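Local coordinates for protein ribose 5-phosphate isomerase (Trypanosoma cruzi, PDB 3M1P) that probably interconverts ribose 5-phosphate and ribulose 5-phosphate as a type B ribose 5-phosphate isomerase, at residues Y23-E26 with V32-Y35; A88-H91 with T95-M98; N103-V108 with I125-T130. The protein carries 1 engineered substitution. All blocks are in the same frame, centred on the assembly; numbering follows the deposited sequence. Where two conformers were deposited one is given.

Contact 1 of 3, residues Y23-E26 with V32-Y35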
ATOM      1  N   TYR A  23     -13.733  13.091   9.135  1.00 18.77           N
ATOM      2  CA  TYR A  23     -12.329  13.296   8.684  1.00 18.54           C
ATOM      3  C   TYR A  23     -12.116  14.657   7.999  1.00 18.32           C
ATOM      4  O   TYR A  23     -11.049  15.274   8.128  1.00 18.23           O
ATOM      5  CB  TYR A  23     -11.830  12.147   7.780  1.00 17.73           C
ATOM      6  CG  TYR A  23     -11.959  10.759   8.394  1.00 18.00           C
ATOM      7  CD1 TYR A  23     -11.901  10.577   9.788  1.00 17.36           C
ATOM      8  CD2 TYR A  23     -12.139   9.632   7.591  1.00 16.64           C
ATOM      9  CE1 TYR A  23     -12.021   9.321  10.356  1.00 18.58           C
ATOM     10  CE2 TYR A  23     -12.256   8.364   8.152  1.00 17.99           C
ATOM     11  CZ  TYR A  23     -12.199   8.216   9.539  1.00 18.40           C
ATOM     12  OH  TYR A  23     -12.309   6.975  10.121  1.00 16.56           O
ATOM     13  N   VAL A  24     -13.135  15.110   7.273  1.00 18.07           N
ATOM     14  CA  VAL A  24     -13.101  16.424   6.628  1.00 18.28           C
ATOM     15  C   VAL A  24     -13.029  17.532   7.686  1.00 18.73           C
ATOM     16  O   VAL A  24     -12.192  18.436   7.597  1.00 18.21           O
ATOM     17  CB  VAL A  24     -14.320  16.615   5.684  1.00 18.29           C
ATOM     18  CG1 VAL A  24     -14.401  18.055   5.185  1.00 17.48           C
ATOM     19  CG2 VAL A  24     -14.237  15.628   4.510  1.00 17.36           C
ATOM     20  N   LYS A  25     -13.890  17.437   8.697  1.00 19.42           N
ATOM     21  CA  LYS A  25     -13.844  18.368   9.828  1.00 20.50           C
ATOM     22  C   LYS A  25     -12.496  18.326  10.543  1.00 20.59           C
ATOM     23  O   LYS A  25     -11.980  19.365  10.953  1.00 20.43           O
ATOM     24  CB  LYS A  25     -14.981  18.084  10.814  1.00 20.64           C
ATOM     25  CG  LYS A  25     -16.351  18.413  10.270  1.00 21.43           C
ATOM     26  CD  LYS A  25     -17.429  17.999  11.234  1.00 23.93           C
ATOM     27  CE  LYS A  25     -18.772  18.497  10.747  1.00 25.88           C
ATOM     28  NZ  LYS A  25     -19.858  17.659  11.312  1.00 28.93           N
ATOM     29  N   GLU A  26     -11.914  17.132  10.665  1.00 21.07           N
ATOM     30  CA  GLU A  26     -10.628  16.990  11.366  1.00 21.87           C
ATOM     31  C   GLU A  26      -9.482  17.719  10.676  1.00 21.69           C
ATOM     32  O   GLU A  26      -8.544  18.148  11.344  1.00 21.32           O
ATOM     33  CB  GLU A  26     -10.256  15.524  11.572  1.00 22.63           C
ATOM     34  CG  GLU A  26     -11.153  14.775  12.530  1.00 24.97           C
ATOM     35  CD  GLU A  26     -10.517  13.481  12.985  1.00 28.54           C
ATOM     36  OE1 GLU A  26     -11.082  12.397  12.725  1.00 28.23           O
ATOM     37  OE2 GLU A  26      -9.430  13.560  13.598  1.00 31.48           O
ATOM     38  N   VAL A  32     -15.761  22.445   5.253  1.00 23.32           N
ATOM     39  CA  VAL A  32     -17.166  22.098   5.493  1.00 23.21           C
ATOM     40  C   VAL A  32     -17.629  20.903   4.662  1.00 23.50           C
ATOM     41  O   VAL A  32     -17.722  21.008   3.434  1.00 23.85           O
ATOM     42  CB  VAL A  32     -18.119  23.299   5.214  1.00 23.70           C
ATOM     43  CG1 VAL A  32     -19.542  22.969   5.672  1.00 22.34           C
ATOM     44  CG2 VAL A  32     -17.594  24.586   5.877  1.00 22.56           C
ATOM     45  N   PRO A  33     -17.931  19.765   5.321  1.00 23.75           N
ATOM     46  CA  PRO A  33     -18.432  18.611   4.577  1.00 24.25           C
ATOM     47  C   PRO A  33     -19.858  18.829   4.068  1.00 24.88           C
ATOM     48  O   PRO A  33     -20.719  19.356   4.795  1.00 25.01           O
ATOM     49  CB  PRO A  33     -18.396  17.471   5.599  1.00 23.99           C
ATOM     50  CG  PRO A  33     -18.376  18.121   6.927  1.00 23.80           C
ATOM     51  CD  PRO A  33     -17.814  19.494   6.769  1.00 23.75           C
ATOM     52  N   VAL A  34     -20.077  18.442   2.817  1.00 25.18           N
ATOM     53  CA  VAL A  34     -21.380  18.509   2.170  1.00 25.56           C
ATOM     54  C   VAL A  34     -21.658  17.092   1.715  1.00 25.99           C
ATOM     55  O   VAL A  34     -21.139  16.630   0.691  1.00 25.48           O
ATOM     56  CB  VAL A  34     -21.371  19.498   0.956  1.00 25.57           C
ATOM     57  CG1 VAL A  34     -22.755  19.622   0.331  1.00 25.67           C
ATOM     58  CG2 VAL A  34     -20.842  20.867   1.371  1.00 24.78           C
ATOM     59  N   TYR A  35     -22.448  16.374   2.499  1.00 27.02           N
ATOM     60  CA  TYR A  35     -22.693  14.977   2.183  1.00 28.19           C
ATOM     61  C   TYR A  35     -23.718  14.801   1.057  1.00 29.40           C
ATOM     62  O   TYR A  35     -24.879  15.220   1.181  1.00 29.42           O
ATOM     63  CB  TYR A  35     -23.068  14.157   3.415  1.00 27.64           C
ATOM     64  CG  TYR A  35     -23.235  12.707   3.065  1.00 27.57           C
ATOM     65  CD1 TYR A  35     -22.133  11.929   2.692  1.00 26.91           C
ATOM     66  CD2 TYR A  35     -24.500  12.114   3.065  1.00 27.86           C
ATOM     67  CE1 TYR A  35     -22.292  10.593   2.333  1.00 26.60           C
ATOM     68  CE2 TYR A  35     -24.667  10.783   2.709  1.00 27.26           C
ATOM     69  CZ  TYR A  35     -23.560  10.026   2.353  1.00 26.96           C
ATOM     70  OH  TYR A  35     -23.732   8.704   2.009  1.00 26.92           O
TER
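The last turn of helix 17-26 lies on strand 31-35, with the CA atoms of V24 and P33 6.1 Å apart and those of K25 and V32 6.6 Å apart. This is one half of a beta-alpha-beta crossover in a Rossmann-like parallel alpha/beta fold. Strand 3-9 leads through the helix to strand 31-35, which lies beside strand 3-9 in the sheet. Two helix side chains meet one proline ring. V24 points at the strand. Its CG1 is anti to the backbone N (chi1 171°), and this turns the methyl group onto the N-CD side of P33. V24 CG1 comes to 3.9 Å from P33 N and 4.0 Å from P33 CD. The two side chains pass each other in opposite directions. P33 CB also reaches V24 CG1, at 4.1 Å. The interaction is purely apolar. V24 is buried, and I7 of strand 3-9 and I124 of helix 117-129 also pack on it. P33 rests on I7 and I21 as well. V32 adds little, because its side chain starts off away from the helix. P33 has no N-H. The pairing with strand 3-9 runs through the backbones of V32 and V34, the residues on either side of it. K25 is exposed and also touches P33. Its chain is extended beyond CG and lies across the proline ring at about a right angle. Only the aliphatic part of the lysine is used. K25 CG is 3.9 Å from P33 CD, and further along the chain K25 CE is 3.9 Å from P33 CG.

Contact 2 of 3, residues A88-H91 with T95-M98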
ATOM      1  N   ALA A  88      -7.991  12.155  -7.968  1.00 10.92           N
ATOM      2  CA  ALA A  88      -6.830  11.339  -7.636  1.00 11.15           C
ATOM      3  C   ALA A  88      -7.218  10.160  -6.754  1.00 11.11           C
ATOM      4  O   ALA A  88      -7.689  10.353  -5.613  1.00 11.22           O
ATOM      5  CB  ALA A  88      -5.778  12.191  -6.948  1.00 10.03           C
ATOM      6  N   LEU A  89      -7.026   8.950  -7.274  1.00 10.78           N
ATOM      7  CA  LEU A  89      -7.139   7.759  -6.441  1.00 10.67           C
ATOM      8  C   LEU A  89      -5.883   7.614  -5.570  1.00 11.29           C
ATOM      9  O   LEU A  89      -4.776   7.414  -6.072  1.00 11.01           O
ATOM     10  CB  LEU A  89      -7.391   6.505  -7.274  1.00 11.03           C
ATOM     11  CG  LEU A  89      -7.428   5.157  -6.522  1.00 10.38           C
ATOM     12  CD1 LEU A  89      -8.487   5.122  -5.411  1.00  9.81           C
ATOM     13  CD2 LEU A  89      -7.653   4.046  -7.519  1.00 10.63           C
ATOM     14  N   CYS A  90      -6.078   7.762  -4.263  1.00 11.42           N
ATOM     15  CA  CYS A  90      -4.984   7.691  -3.299  1.00 11.58           C
ATOM     16  C   CYS A  90      -5.124   6.489  -2.369  1.00 10.95           C
ATOM     17  O   CYS A  90      -6.247   6.094  -2.010  1.00 10.78           O
ATOM     18  CB  CYS A  90      -4.928   8.974  -2.474  1.00 11.05           C
ATOM     19  SG  CYS A  90      -4.719  10.433  -3.481  1.00 12.76           S
ATOM     20  N   HIS A  91      -3.972   5.943  -1.971  1.00 10.28           N
ATOM     21  CA  HIS A  91      -3.910   4.784  -1.078  1.00 10.09           C
ATOM     22  C   HIS A  91      -2.988   5.012   0.127  1.00  9.96           C
ATOM     23  O   HIS A  91      -2.772   4.111   0.935  1.00  9.92           O
ATOM     24  CB  HIS A  91      -3.427   3.561  -1.843  1.00  9.50           C
ATOM     25  CG  HIS A  91      -2.044   3.712  -2.378  1.00  9.50           C
ATOM     26  ND1 HIS A  91      -1.774   4.363  -3.558  1.00  9.62           N
ATOM     27  CD2 HIS A  91      -0.845   3.333  -1.873  1.00 10.23           C
ATOM     28  CE1 HIS A  91      -0.469   4.353  -3.773  1.00 11.70           C
ATOM     29  NE2 HIS A  91       0.118   3.739  -2.763  1.00 10.43           N
ATOM     30  N   THR A  95       0.775   9.641  -1.950  1.00 12.66           N
ATOM     31  CA  THR A  95      -0.096   9.938  -3.105  1.00 12.23           C
ATOM     32  C   THR A  95      -1.095  11.065  -2.795  1.00 12.71           C
ATOM     33  O   THR A  95      -1.378  11.885  -3.661  1.00 12.72           O
ATOM     34  CB  THR A  95      -0.882   8.708  -3.541  1.00 12.06           C
ATOM     35  OG1 THR A  95      -1.493   8.118  -2.385  1.00 10.84           O
ATOM     36  CG2 THR A  95       0.044   7.691  -4.229  1.00 10.75           C
ATOM     37  N   ALA A  96      -1.620  11.110  -1.568  1.00 12.77           N
ATOM     38  CA  ALA A  96      -2.562  12.172  -1.178  1.00 13.10           C
ATOM     39  C   ALA A  96      -1.892  13.548  -1.252  1.00 13.10           C
ATOM     40  O   ALA A  96      -2.461  14.513  -1.786  1.00 12.81           O
ATOM     41  CB  ALA A  96      -3.135  11.914   0.225  1.00 12.61           C
ATOM     42  N   ALA A  97      -0.677  13.627  -0.714  1.00 13.36           N
ATOM     43  CA  ALA A  97       0.077  14.876  -0.709  1.00 13.70           C
ATOM     44  C   ALA A  97       0.481  15.280  -2.120  1.00 13.92           C
ATOM     45  O   ALA A  97       0.288  16.438  -2.509  1.00 14.32           O
ATOM     46  CB  ALA A  97       1.308  14.768   0.205  1.00 13.42           C
ATOM     47  N   MET A  98       1.011  14.333  -2.887  0.50 13.90           N
ATOM     48  CA  MET A  98       1.536  14.626  -4.221  0.50 14.17           C
ATOM     49  C   MET A  98       0.455  14.949  -5.251  0.50 14.09           C
ATOM     50  O   MET A  98       0.707  15.700  -6.207  0.50 14.13           O
ATOM     51  CB  MET A  98       2.421  13.485  -4.725  0.50 14.14           C
ATOM     52  CG  MET A  98       3.710  13.289  -3.917  0.50 15.17           C
ATOM     53  SD  MET A  98       4.705  14.774  -3.679  0.50 16.61           S
ATOM     54  CE  MET A  98       4.936  15.338  -5.370  0.50 15.66           C
TER
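Strand 87-89, helix 93-101 and strand 107-111 form a beta-alpha-beta unit, and this contact lies at its first turn, where the chain leaves the strand and folds back as helix. T95, in the first turn of the helix, touches both C90 and H91. Its OG1 takes a weak hydrogen bond from the backbone N of H91, at 3.3 Å and with an N-H...O angle of 152°. The stronger partner of this hydroxyl is OD1 of D92, just before helix 93-101. T95 OG1 also sits 3.5 Å from C90 CB. The methyl group of T95 goes to the imidazole: CG2 is 3.4 Å from H91 CE1, while OG1 lies over one face of the ring. The CB of H91 leaves the backbone away from the helix. A chi1 of 63° places CG between the backbone N and carbonyl carbon and brings the ring back to the threonine. The ring also stacks on H91 of the second subunit, and I73 of that subunit packs on T95. C90 points at the helix backbone. Its SG lies 3.6 Å from A96 CA and 3.6 Å from T95 O, and is 4.3 Å from A96 CB. I123 of helix 117-129 touches both C90 and A96. The buried hydroxyl of T95 thus has two polar partners, the carboxylate of D92 and the N-H of H91. Together they probably fix its rotation and tie the first turn of the helix to the chain just after strand 87-89, next to the subunit interface.

Contact 3 of 3, residues N103-V108 with I125-T130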
ATOM      1  N   ASN A 103      -0.427  17.809  -8.910  1.00 14.24           N
ATOM      2  CA  ASN A 103      -1.590  17.739  -9.799  1.00 13.98           C
ATOM      3  C   ASN A 103      -2.713  18.704  -9.464  1.00 14.18           C
ATOM      4  O   ASN A 103      -3.717  18.747 -10.183  1.00 13.24           O
ATOM      5  CB  ASN A 103      -2.130  16.311  -9.851  1.00 13.54           C
ATOM      6  CG  ASN A 103      -1.029  15.287 -10.113  1.00 13.64           C
ATOM      7  OD1 ASN A 103      -0.477  15.223 -11.211  1.00 16.63           O
ATOM      8  ND2 ASN A 103      -0.689  14.521  -9.105  1.00  8.98           N
ATOM      9  N   ASP A 104      -2.536  19.463  -8.375  1.00 14.42           N
ATOM     10  CA  ASP A 104      -3.589  20.330  -7.853  1.00 15.23           C
ATOM     11  C   ASP A 104      -4.939  19.597  -7.918  1.00 15.14           C
ATOM     12  O   ASP A 104      -5.948  20.153  -8.385  1.00 15.50           O
ATOM     13  CB  ASP A 104      -3.627  21.638  -8.655  1.00 15.66           C
ATOM     14  CG  ASP A 104      -4.521  22.698  -8.027  1.00 16.37           C
ATOM     15  OD1 ASP A 104      -4.817  22.598  -6.819  1.00 15.33           O
ATOM     16  OD2 ASP A 104      -4.929  23.629  -8.766  1.00 17.43           O
ATOM     17  N   ALA A 105      -4.941  18.342  -7.470  1.00 14.19           N
ATOM     18  CA  ALA A 105      -6.135  17.510  -7.522  1.00 14.39           C
ATOM     19  C   ALA A 105      -7.259  18.180  -6.755  1.00 14.26           C
ATOM     20  O   ALA A 105      -7.026  18.751  -5.696  1.00 15.12           O
ATOM     21  CB  ALA A 105      -5.851  16.110  -6.944  1.00 13.92           C
ATOM     22  N   ASN A 106      -8.475  18.117  -7.284  1.00 13.82           N
ATOM     23  CA  ASN A 106      -9.619  18.695  -6.590  1.00 13.47           C
ATOM     24  C   ASN A 106     -10.591  17.641  -6.077  1.00 12.65           C
ATOM     25  O   ASN A 106     -11.501  17.958  -5.332  1.00 12.27           O
ATOM     26  CB  ASN A 106     -10.348  19.762  -7.449  1.00 13.72           C
ATOM     27  CG  ASN A 106     -10.609  19.295  -8.886  1.00 13.53           C
ATOM     28  OD1 ASN A 106     -10.803  18.105  -9.139  1.00 13.09           O
ATOM     29  ND2 ASN A 106     -10.620  20.246  -9.831  1.00 13.62           N
ATOM     30  N   ILE A 107     -10.390  16.388  -6.470  1.00 12.22           N
ATOM     31  CA  ILE A 107     -11.156  15.286  -5.877  1.00 11.83           C
ATOM     32  C   ILE A 107     -10.231  14.153  -5.407  1.00 12.09           C
ATOM     33  O   ILE A 107      -9.382  13.693  -6.159  1.00 12.19           O
ATOM     34  CB  ILE A 107     -12.256  14.731  -6.844  1.00 11.89           C
ATOM     35  CG1 ILE A 107     -13.306  15.814  -7.166  1.00 11.95           C
ATOM     36  CG2 ILE A 107     -12.905  13.456  -6.244  1.00 10.48           C
ATOM     37  CD1 ILE A 107     -14.450  15.381  -8.067  1.00 11.66           C
ATOM     38  N   VAL A 108     -10.392  13.719  -4.156  1.00 12.15           N
ATOM     39  CA  VAL A 108      -9.668  12.566  -3.649  1.00 11.28           C
ATOM     40  C   VAL A 108     -10.582  11.349  -3.705  1.00 12.02           C
ATOM     41  O   VAL A 108     -11.752  11.432  -3.318  1.00 12.77           O
ATOM     42  CB  VAL A 108      -9.058  12.795  -2.218  1.00 12.06           C
ATOM     43  CG1 VAL A 108     -10.126  13.065  -1.129  1.00  9.56           C
ATOM     44  CG2 VAL A 108      -8.136  11.630  -1.811  1.00 10.64           C
ATOM     45  N   ILE A 125      -7.279  14.096   5.290  1.00 14.32           N
ATOM     46  CA  ILE A 125      -6.646  15.224   5.967  1.00 14.25           C
ATOM     47  C   ILE A 125      -5.462  15.780   5.184  1.00 13.66           C
ATOM     48  O   ILE A 125      -5.368  16.987   4.977  1.00 13.66           O
ATOM     49  CB  ILE A 125      -6.262  14.851   7.439  1.00 14.85           C
ATOM     50  CG1 ILE A 125      -7.543  14.696   8.291  1.00 15.05           C
ATOM     51  CG2 ILE A 125      -5.220  15.854   8.025  1.00 14.71           C
ATOM     52  CD1 ILE A 125      -7.373  13.861   9.585  1.00 14.18           C
ATOM     53  N   THR A 126      -4.570  14.898   4.740  1.00 12.97           N
ATOM     54  CA  THR A 126      -3.412  15.304   3.954  1.00 12.87           C
ATOM     55  C   THR A 126      -3.807  15.996   2.637  1.00 12.57           C
ATOM     56  O   THR A 126      -3.241  17.017   2.270  1.00 12.26           O
ATOM     57  CB  THR A 126      -2.500  14.087   3.655  1.00 13.23           C
ATOM     58  OG1 THR A 126      -2.209  13.408   4.878  1.00 11.45           O
ATOM     59  CG2 THR A 126      -1.210  14.540   2.978  1.00 12.58           C
ATOM     60  N   PHE A 127      -4.780  15.422   1.943  1.00 12.92           N
ATOM     61  CA  PHE A 127      -5.314  15.989   0.716  1.00 13.63           C
ATOM     62  C   PHE A 127      -5.832  17.417   0.938  1.00 14.51           C
ATOM     63  O   PHE A 127      -5.486  18.329   0.193  1.00 14.30           O
ATOM     64  CB  PHE A 127      -6.455  15.109   0.227  1.00 13.31           C
ATOM     65  CG  PHE A 127      -6.975  15.478  -1.121  1.00 13.75           C
ATOM     66  CD1 PHE A 127      -6.337  15.032  -2.265  1.00 11.55           C
ATOM     67  CD2 PHE A 127      -8.143  16.250  -1.247  1.00 14.64           C
ATOM     68  CE1 PHE A 127      -6.839  15.359  -3.530  1.00 13.05           C
ATOM     69  CE2 PHE A 127      -8.656  16.578  -2.504  1.00 14.09           C
ATOM     70  CZ  PHE A 127      -7.999  16.141  -3.647  1.00 11.42           C
ATOM     71  N   LEU A 128      -6.646  17.604   1.975  1.00 15.48           N
ATOM     72  CA  LEU A 128      -7.276  18.905   2.216  1.00 16.70           C
ATOM     73  C   LEU A 128      -6.277  19.955   2.685  1.00 17.22           C
ATOM     74  O   LEU A 128      -6.361  21.114   2.275  1.00 17.39           O
ATOM     75  CB  LEU A 128      -8.453  18.784   3.190  1.00 16.19           C
ATOM     76  CG  LEU A 128      -9.649  17.992   2.655  1.00 16.44           C
ATOM     77  CD1 LEU A 128     -10.678  17.750   3.741  1.00 14.46           C
ATOM     78  CD2 LEU A 128     -10.279  18.684   1.435  1.00 15.07           C
ATOM     79  N   GLN A 129      -5.311  19.528   3.496  1.00 18.02           N
ATOM     80  CA  GLN A 129      -4.314  20.440   4.090  1.00 18.60           C
ATOM     81  C   GLN A 129      -3.110  20.785   3.208  1.00 19.46           C
ATOM     82  O   GLN A 129      -2.488  21.826   3.414  1.00 19.87           O
ATOM     83  CB  GLN A 129      -3.810  19.882   5.422  1.00 18.37           C
ATOM     84  CG  GLN A 129      -4.848  19.889   6.557  1.00 17.31           C
ATOM     85  CD  GLN A 129      -4.289  19.340   7.864  1.00 18.69           C
ATOM     86  OE1 GLN A 129      -3.166  18.829   7.903  1.00 18.06           O
ATOM     87  NE2 GLN A 129      -5.080  19.426   8.942  1.00 17.70           N
ATOM     88  N   THR A 130      -2.771  19.920   2.246  1.00 20.08           N
ATOM     89  CA  THR A 130      -1.578  20.118   1.417  1.00 20.64           C
ATOM     90  C   THR A 130      -1.851  21.098   0.277  1.00 21.10           C
ATOM     91  O   THR A 130      -2.760  20.877  -0.511  1.00 21.29           O
ATOM     92  CB  THR A 130      -1.049  18.772   0.825  1.00 20.91           C
ATOM     93  OG1 THR A 130      -0.897  17.807   1.876  1.00 20.80           O
ATOM     94  CG2 THR A 130       0.278  18.971   0.132  1.00 19.24           C
TER
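The F127 ring has V108 over one face and the A105-I107 backbone towards its far end. V108 CB stands 3.4 Å from the ring centroid and 7° off the ring normal, an almost vertical CH-pi contact. V108 CG1 and CG2 spread to the two sides, over CD2 and CD1 of F127. At the ring edge, near its plane, is N106 C, 3.9 Å from F127 CZ. A105 O comes in obliquely, 3.5 Å from the same CZ, and A105 CB packs at 3.6 Å on F127 CE1. With chi1 at -172°, CG of F127 stands opposite its backbone N, and the ring reaches from the helix towards the strand. In this parallel alpha/beta fold, helix 117-129 follows strand 107-111 and packs back on it. F127 is the helix side chain that makes the contact. S99 and R100 of helix 93-101 also touch F127. The CB of N106 points away from the helix. Its OD1 accepts from R86 N, and its ND2 bonds to G84 O. The closest atom-to-atom approach in the contact is V108 N to F127 CZ, at 3.4 Å.

Overall arrangement
All three contacts involve helices beside one parallel sheet. Contact 1 involves an outermost strand within the chain, 31-35, and contact 2 lies at the end of the other, 87-89. Their centres are 18 Å apart and their nearest atoms about 12 Å. Contact 3 touches both, with centres 13 Å from contact 1 and 8 Å from contact 2. Towards contact 1, I125 CG1 packs 3.6 Å from Y23 O. Towards contact 2, A88 N and I107 O are 2.8 Å apart, a probable hydrogen bond between neighbouring strands, and A97 packs against T126. In type B isomerases the active sites lie between subunits. Contact 2 borders the second subunit, while no other chain of the assembly touches contact 1.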